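Local coordinates for hypothetical protein (Pseudomonas putida, PDB 2HLJ) that probably acts on acyl-CoA thioesters as a hot-dog-fold thioesterase or acyltransferase, and is named betainyl-CoA thiolase, at residues Gln79-Gly84 and Glu141-Pro146; Ala107-Leu112 and Gln147-Thr152. All coordinates share one frame; numbering follows the deposited sequence.

Contact 1. Residues Gln79-Gly84 and Glu141-Pro146; sequences QTQILG and EGAQAP
Q81 reaches from strand 75-85 to the loop 141-146 with its amide leading, and NE2 donates to the carbonyl oxygen of Q144 at 2.8 Å. The N-H···O angle is 149°, and the donor meets the carbonyl nearly head-on, with a C=O···N angle of 163°. The acceptor also lies close to the amide plane of Q81, which would hold the flat group in that rotation. Beyond CG the glutamine chain is extended (chi2 -168°), which carries CD well out from the strand. On the other branch, OE1 rests against the methyl of A143, 3.7 Å from its CB. The pyrrolidine ring of P146 crosses the Q81 side chain obliquely, and its CG lies 3.9 Å from NE2. The same CG touches CD2 of L83 at 3.7 Å, where leucine and proline run alongside each other with opposite headings. P146 CG is thus shared between an amide and a leucine methyl group, while P146 also packs on Y93 of the neighbouring strand 89-98. L83 and G84 both face H91 in a classic beta bulge. The loop is joined to the strand here by the Q81-Q144 hydrogen bond and a small apolar patch, with Q140 OE1 just before the loop bonded to I82 N. This is a surface contact: an irregular loop following helix 127-138 runs over the antiparallel sheet of a hot-dog fold.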
ATOM      1  N   GLN A  79       7.664  -1.059 -13.893  1.00 17.86           N
ATOM      2  CA  GLN A  79       8.454  -2.231 -14.246  1.00 18.78           C
ATOM      3  C   GLN A  79       8.159  -3.343 -13.249  1.00 19.83           C
ATOM      4  O   GLN A  79       7.944  -3.095 -12.078  1.00 17.65           O
ATOM      5  CB  GLN A  79       9.965  -1.893 -14.271  1.00 17.99           C
ATOM      6  CG  GLN A  79      10.281  -1.082 -15.528  1.00 16.66           C
ATOM      7  CD  GLN A  79      11.667  -0.520 -15.611  1.00 21.80           C
ATOM      8  OE1 GLN A  79      11.855   0.455 -16.309  1.00 21.16           O
ATOM      9  NE2 GLN A  79      12.639  -1.105 -14.904  1.00 16.24           N
ATOM     10  N   THR A  80       8.118  -4.570 -13.724  1.00 17.79           N
ATOM     11  CA  THR A  80       7.643  -5.672 -12.893  1.00 18.90           C
ATOM     12  C   THR A  80       8.599  -6.850 -13.049  1.00 20.74           C
ATOM     13  O   THR A  80       8.971  -7.203 -14.167  1.00 22.55           O
ATOM     14  CB  THR A  80       6.236  -6.091 -13.252  1.00 18.89           C
ATOM     15  OG1 THR A  80       5.323  -4.964 -13.187  1.00 23.06           O
ATOM     16  CG2 THR A  80       5.773  -7.205 -12.333  1.00 23.66           C
ATOM     17  N   GLN A  81       9.031  -7.402 -11.927  1.00 20.34           N
ATOM     18  CA  GLN A  81       9.793  -8.667 -11.897  1.00 21.55           C
ATOM     19  C   GLN A  81       9.078  -9.718 -11.053  1.00 22.50           C
ATOM     20  O   GLN A  81       8.453  -9.414 -10.008  1.00 21.00           O
ATOM     21  CB  GLN A  81      11.161  -8.463 -11.309  1.00 20.90           C
ATOM     22  CG  GLN A  81      11.985  -7.431 -11.999  1.00 27.67           C
ATOM     23  CD  GLN A  81      13.450  -7.468 -11.547  1.00 27.31           C
ATOM     24  OE1 GLN A  81      14.064  -8.521 -11.518  1.00 34.06           O
ATOM     25  NE2 GLN A  81      14.004  -6.301 -11.224  1.00 33.57           N
ATOM     26  N   ILE A  82       9.182 -10.959 -11.508  1.00 22.00           N
ATOM     27  CA  ILE A  82       8.666 -12.098 -10.792  1.00 22.45           C
ATOM     28  C   ILE A  82       9.839 -12.618  -9.969  1.00 20.66           C
ATOM     29  O   ILE A  82      10.855 -13.016 -10.516  1.00 19.33           O
ATOM     30  CB  ILE A  82       8.082 -13.160 -11.775  1.00 21.48           C
ATOM     31  CG1 ILE A  82       6.841 -12.571 -12.465  1.00 27.52           C
ATOM     32  CG2 ILE A  82       7.720 -14.458 -11.044  1.00 24.61           C
ATOM     33  CD1 ILE A  82       6.385 -13.350 -13.657  1.00 31.90           C
ATOM     34  N   LEU A  83       9.693 -12.579  -8.651  1.00 19.99           N
ATOM     35  CA  LEU A  83      10.749 -12.984  -7.747  1.00 19.87           C
ATOM     36  C   LEU A  83      10.681 -14.464  -7.446  1.00 21.87           C
ATOM     37  O   LEU A  83      11.678 -15.056  -7.064  1.00 22.61           O
ATOM     38  CB  LEU A  83      10.649 -12.211  -6.444  1.00 21.10           C
ATOM     39  CG  LEU A  83      10.605 -10.706  -6.614  1.00 25.99           C
ATOM     40  CD1 LEU A  83      10.332 -10.046  -5.274  1.00 25.29           C
ATOM     41  CD2 LEU A  83      11.894 -10.242  -7.275  1.00 27.90           C
ATOM     42  N   GLY A  84       9.515 -15.072  -7.638  1.00 19.92           N
ATOM     43  CA  GLY A  84       9.314 -16.467  -7.206  1.00 19.44           C
ATOM     44  C   GLY A  84       7.843 -16.815  -7.285  1.00 18.28           C
ATOM     45  O   GLY A  84       7.009 -15.927  -7.372  1.00 19.26           O
ATOM     46  N   GLU A 141      17.235 -12.062 -16.847  1.00 32.73           N
ATOM     47  CA  GLU A 141      18.696 -12.112 -16.663  1.00 39.50           C
ATOM     48  C   GLU A 141      19.360 -10.727 -16.735  1.00 41.11           C
ATOM     49  O   GLU A 141      20.340 -10.481 -16.040  1.00 44.17           O
ATOM     50  CB  GLU A 141      19.348 -13.087 -17.656  1.00 41.85           C
ATOM     51  CG  GLU A 141      18.915 -14.559 -17.468  1.00 43.20           C
ATOM     52  CD  GLU A 141      19.063 -15.059 -16.031  1.00 49.07           C
ATOM     53  OE1 GLU A 141      20.175 -14.935 -15.451  1.00 34.93           O
ATOM     54  OE2 GLU A 141      18.059 -15.580 -15.488  1.00 51.34           O
ATOM     55  N   GLY A 142      18.809  -9.810 -17.524  1.00 43.31           N
ATOM     56  CA  GLY A 142      19.382  -8.460 -17.649  1.00 43.22           C
ATOM     57  C   GLY A 142      18.858  -7.407 -16.683  1.00 44.39           C
ATOM     58  O   GLY A 142      19.401  -6.301 -16.613  1.00 45.09           O
ATOM     59  N   ALA A 143      17.799  -7.731 -15.944  1.00 42.69           N
ATOM     60  CA  ALA A 143      17.104  -6.739 -15.123  1.00 41.03           C
ATOM     61  C   ALA A 143      17.956  -6.266 -13.941  1.00 40.10           C
ATOM     62  O   ALA A 143      18.789  -7.006 -13.417  1.00 37.23           O
ATOM     63  CB  ALA A 143      15.767  -7.305 -14.619  1.00 40.42           C
ATOM     64  N   GLN A 144      17.740  -5.017 -13.542  1.00 38.76           N
ATOM     65  CA  GLN A 144      18.360  -4.490 -12.340  1.00 40.79           C
ATOM     66  C   GLN A 144      17.817  -5.240 -11.115  1.00 38.23           C
ATOM     67  O   GLN A 144      16.605  -5.392 -10.979  1.00 36.84           O
ATOM     68  CB  GLN A 144      18.065  -2.990 -12.229  1.00 43.40           C
ATOM     69  CG  GLN A 144      18.758  -2.292 -11.054  1.00 52.75           C
ATOM     70  CD  GLN A 144      19.523  -1.070 -11.511  1.00 60.47           C
ATOM     71  OE1 GLN A 144      20.525  -1.192 -12.225  1.00 61.67           O
ATOM     72  NE2 GLN A 144      19.052   0.113 -11.121  1.00 60.64           N
ATOM     73  N   ALA A 145      18.701  -5.699 -10.232  1.00 35.80           N
ATOM     74  CA  ALA A 145      18.270  -6.448  -9.040  1.00 36.58           C
ATOM     75  C   ALA A 145      17.315  -5.623  -8.150  1.00 34.89           C
ATOM     76  O   ALA A 145      17.482  -4.410  -7.989  1.00 35.64           O
ATOM     77  CB  ALA A 145      19.476  -6.924  -8.222  1.00 36.46           C
ATOM     78  N   PRO A 146      16.280  -6.269  -7.607  1.00 33.77           N
ATOM     79  CA  PRO A 146      15.333  -5.531  -6.780  1.00 32.34           C
ATOM     80  C   PRO A 146      15.986  -5.008  -5.511  1.00 32.09           C
ATOM     81  O   PRO A 146      16.522  -5.771  -4.700  1.00 32.40           O
ATOM     82  CB  PRO A 146      14.251  -6.574  -6.474  1.00 32.17           C
ATOM     83  CG  PRO A 146      14.381  -7.575  -7.588  1.00 29.26           C
ATOM     84  CD  PRO A 146      15.862  -7.672  -7.761  1.00 36.52           C
TER

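Contact 2. Residues Ala107-Leu112 and Gln147-Thr152; sequences ASEQML and QYMGRT
E109 lays its carboxylate against the selenium of M149, CD to SE 3.9 Å, the two side chains crossing at about a right angle. The glutamate stands on strand 104-114 of the antiparallel hot-dog sheet, and the selenomethionine belongs to the loop that follows helix 127-138. CG of E109 is anti to the backbone N (chi1 -172°) and the chain is extended beyond it, whereas the M149 chain turns at chi2, which sets SE over one face of the carboxylate. OE1 accepts the backbone N-H of G150 at 3.0 Å on its syn side, 27° out of the carboxylate plane, with an N-H···O angle of 158°. The other oxygen, OE2, is bonded to H91 NE2 on the adjacent strand 89-98. OE2 is thus taken by the histidine, while OE1 has the G150 N-H and a water, and the buried acid is tied at once to the sheet and to the loop. I153 of the second subunit also packs on E109. Toward the start of the strand segment, the methyl of A107 meets the Y148 ring obliquely, CB to CD2 3.9 Å. Y148 is the centre of an inverse gamma turn. Its ring carries CG of Q147 on one face, offset toward the rim, and its CD1 sits over the centre of the R151 guanidinium, 3.7 Å above that plane. The water adds a second link between strand and loop: it lies 2.8 Å from E109 OE1 and accepts the backbone N-H of R151, O to N 3.0 Å.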
ATOM      1  N   ALA A 107       8.859   1.659  -5.122  1.00 20.21           N
ATOM      2  CA  ALA A 107       8.988   0.207  -5.370  1.00 17.59           C
ATOM      3  C   ALA A 107       8.110  -0.555  -4.368  1.00 17.09           C
ATOM      4  O   ALA A 107       7.888  -0.077  -3.232  1.00 16.96           O
ATOM      5  CB  ALA A 107      10.457  -0.204  -5.257  1.00 20.21           C
ATOM      6  N   SER A 108       7.605  -1.726  -4.756  1.00 14.86           N
ATOM      7  CA  SER A 108       6.777  -2.522  -3.870  1.00 17.11           C
ATOM      8  C   SER A 108       7.016  -3.980  -4.089  1.00 19.08           C
ATOM      9  O   SER A 108       6.944  -4.444  -5.228  1.00 17.91           O
ATOM     10  CB  SER A 108       5.284  -2.252  -4.155  1.00 20.00           C
ATOM     11  OG  SER A 108       4.493  -2.957  -3.225  1.00 21.48           O
ATOM     12  N   GLU A 109       7.253  -4.704  -2.989  1.00 17.62           N
ATOM     13  CA  GLU A 109       7.362  -6.145  -2.971  1.00 19.25           C
ATOM     14  C   GLU A 109       6.023  -6.674  -2.514  1.00 19.58           C
ATOM     15  O   GLU A 109       5.493  -6.180  -1.531  1.00 16.62           O
ATOM     16  CB  GLU A 109       8.441  -6.552  -1.944  1.00 16.65           C
ATOM     17  CG  GLU A 109       8.781  -8.034  -1.977  1.00 23.92           C
ATOM     18  CD  GLU A 109       9.670  -8.471  -0.830  1.00 20.99           C
ATOM     19  OE1 GLU A 109      10.022  -7.614   0.023  1.00 20.59           O
ATOM     20  OE2 GLU A 109      10.030  -9.674  -0.792  1.00 25.23           O
ATOM     21  N   GLN A 110       5.466  -7.669  -3.207  1.00 15.87           N
ATOM     22  CA  GLN A 110       4.152  -8.161  -2.877  1.00 17.07           C
ATOM     23  C   GLN A 110       4.074  -9.642  -2.991  1.00 18.46           C
ATOM     24  O   GLN A 110       4.774 -10.249  -3.808  1.00 19.56           O
ATOM     25  CB  GLN A 110       3.103  -7.594  -3.837  1.00 17.84           C
ATOM     26  CG  GLN A 110       3.333  -6.139  -4.151  1.00 20.39           C
ATOM     27  CD  GLN A 110       2.129  -5.500  -4.737  1.00 27.46           C
ATOM     28  OE1 GLN A 110       1.286  -6.167  -5.326  1.00 21.17           O
ATOM     29  NE2 GLN A 110       2.039  -4.197  -4.593  1.00 21.97           N
HETATM   30  N   MSE A 111       3.190 -10.207  -2.186  1.00 17.46           N
HETATM   31  CA  MSE A 111       2.839 -11.616  -2.277  0.50 19.72           C
HETATM   32  C   MSE A 111       1.345 -11.734  -2.572  1.00 19.90           C
HETATM   33  O   MSE A 111       0.523 -11.153  -1.877  1.00 18.15           O
HETATM   34  CB  MSE A 111       3.184 -12.331  -0.963  0.50 18.86           C
HETATM   35  CG  MSE A 111       2.876 -13.819  -0.988  0.50 23.88           C
HETATM   36 SE   MSE A 111       4.141 -14.765  -2.082  0.38 32.39          SE
HETATM   37  CE  MSE A 111       5.722 -14.559  -0.974  0.50 39.28           C
ATOM     38  N   LEU A 112       1.007 -12.503  -3.596  1.00 19.05           N
ATOM     39  CA  LEU A 112      -0.372 -12.624  -4.076  1.00 21.50           C
ATOM     40  C   LEU A 112      -0.762 -14.101  -4.084  1.00 18.94           C
ATOM     41  O   LEU A 112       0.086 -14.947  -4.327  1.00 20.32           O
ATOM     42  CB  LEU A 112      -0.459 -12.053  -5.488  1.00 23.83           C
ATOM     43  CG  LEU A 112       0.131 -10.657  -5.748  1.00 22.37           C
ATOM     44  CD1 LEU A 112       0.903 -10.641  -6.996  1.00 28.20           C
ATOM     45  CD2 LEU A 112      -1.018  -9.636  -5.835  1.00 25.36           C
ATOM     46  N   GLN A 147      15.964  -3.700  -5.354  1.00 29.82           N
ATOM     47  CA  GLN A 147      16.621  -3.096  -4.214  1.00 30.94           C
ATOM     48  C   GLN A 147      15.796  -3.191  -2.921  1.00 27.93           C
ATOM     49  O   GLN A 147      16.336  -3.500  -1.860  1.00 30.51           O
ATOM     50  CB  GLN A 147      16.948  -1.654  -4.546  1.00 30.54           C
ATOM     51  CG  GLN A 147      17.750  -0.966  -3.484  1.00 34.25           C
ATOM     52  CD  GLN A 147      18.124   0.438  -3.882  1.00 35.68           C
ATOM     53  OE1 GLN A 147      17.927   0.840  -5.035  1.00 40.25           O
ATOM     54  NE2 GLN A 147      18.660   1.204  -2.926  1.00 43.47           N
ATOM     55  N   TYR A 148      14.496  -2.940  -3.028  1.00 25.63           N
ATOM     56  CA  TYR A 148      13.615  -2.748  -1.864  1.00 23.13           C
ATOM     57  C   TYR A 148      12.877  -4.047  -1.529  1.00 24.35           C
ATOM     58  O   TYR A 148      11.670  -4.219  -1.771  1.00 24.07           O
ATOM     59  CB  TYR A 148      12.673  -1.556  -2.128  1.00 23.63           C
ATOM     60  CG  TYR A 148      13.483  -0.287  -2.290  1.00 19.71           C
ATOM     61  CD1 TYR A 148      13.859   0.465  -1.195  1.00 22.31           C
ATOM     62  CD2 TYR A 148      13.915   0.130  -3.540  1.00 26.02           C
ATOM     63  CE1 TYR A 148      14.641   1.601  -1.338  1.00 16.88           C
ATOM     64  CE2 TYR A 148      14.679   1.284  -3.690  1.00 22.59           C
ATOM     65  CZ  TYR A 148      15.046   1.988  -2.584  1.00 20.16           C
ATOM     66  OH  TYR A 148      15.800   3.097  -2.749  1.00 22.36           O
HETATM   67  N   MSE A 149      13.660  -4.959  -0.964  1.00 26.53           N
HETATM   68  CA  MSE A 149      13.247  -6.299  -0.634  1.00 27.23           C
HETATM   69  C   MSE A 149      13.499  -6.518   0.815  1.00 25.63           C
HETATM   70  O   MSE A 149      14.501  -6.048   1.320  1.00 29.13           O
HETATM   71  CB  MSE A 149      14.155  -7.281  -1.358  1.00 30.34           C
HETATM   72  CG  MSE A 149      14.072  -7.131  -2.810  1.00 34.35           C
HETATM   73 SE   MSE A 149      12.629  -8.226  -3.303  0.75 58.96          SE
HETATM   74  CE  MSE A 149      13.958  -9.772  -3.626  1.00 32.45           C
ATOM     75  N   GLY A 150      12.648  -7.305   1.464  1.00 24.04           N
ATOM     76  CA  GLY A 150      12.853  -7.664   2.855  1.00 22.29           C
ATOM     77  C   GLY A 150      12.925  -6.450   3.757  1.00 21.12           C
ATOM     78  O   GLY A 150      13.571  -6.485   4.797  1.00 18.70           O
ATOM     79  N   ARG A 151      12.231  -5.370   3.391  1.00 21.32           N
ATOM     80  CA  ARG A 151      12.357  -4.124   4.145  1.00 21.07           C
ATOM     81  C   ARG A 151      11.510  -4.112   5.425  1.00 23.06           C
ATOM     82  O   ARG A 151      10.417  -4.687   5.472  1.00 24.82           O
ATOM     83  CB  ARG A 151      11.986  -2.924   3.246  1.00 22.45           C
ATOM     84  CG  ARG A 151      12.941  -2.718   2.083  1.00 26.19           C
ATOM     85  CD  ARG A 151      14.304  -2.471   2.639  1.00 33.56           C
ATOM     86  NE  ARG A 151      15.315  -2.136   1.655  1.00 41.27           N
ATOM     87  CZ  ARG A 151      15.928  -0.958   1.556  1.00 35.52           C
ATOM     88  NH1 ARG A 151      15.612   0.058   2.358  1.00 24.18           N
ATOM     89  NH2 ARG A 151      16.857  -0.800   0.622  1.00 40.90           N
ATOM     90  N   THR A 152      12.033  -3.445   6.455  1.00 20.13           N
ATOM     91  CA  THR A 152      11.323  -3.253   7.717  1.00 22.86           C
ATOM     92  C   THR A 152      11.473  -1.802   8.169  1.00 24.52           C
ATOM     93  O   THR A 152      12.428  -1.114   7.819  1.00 23.90           O
ATOM     94  CB  THR A 152      11.829  -4.199   8.860  1.00 24.89           C
ATOM     95  OG1 THR A 152      13.230  -4.001   9.079  1.00 25.84           O
ATOM     96  CG2 THR A 152      11.571  -5.670   8.538  1.00 25.86           C
TER
HETATM   97  O   HOH W   1      10.213  -5.024   1.145  1.00 21.33           O

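Overall arrangement
From the N terminus, strand 6-11, helix 25-43 and strand 57-66 precede strand 75-85, after which the chain returns through strand 89-98 to strand 104-114, forms helix 127-138 and runs back over the sheet as one loop, 141-152. Contact 1 closes the loop from 79-84 to 141-146, and contact 2 the shorter one from 107-112 to 147-152. Their segments alternate along the chain, so the closures cross rather than nest. The C-terminal loop spans strand 89-98, which lies between the two strands it touches. The contacts meet where L83 CD1 packs 3.5 Å from M149 SE. Farther on, contact 2 brings the loop up to the second subunit, where T152 packs on T152 of that chain.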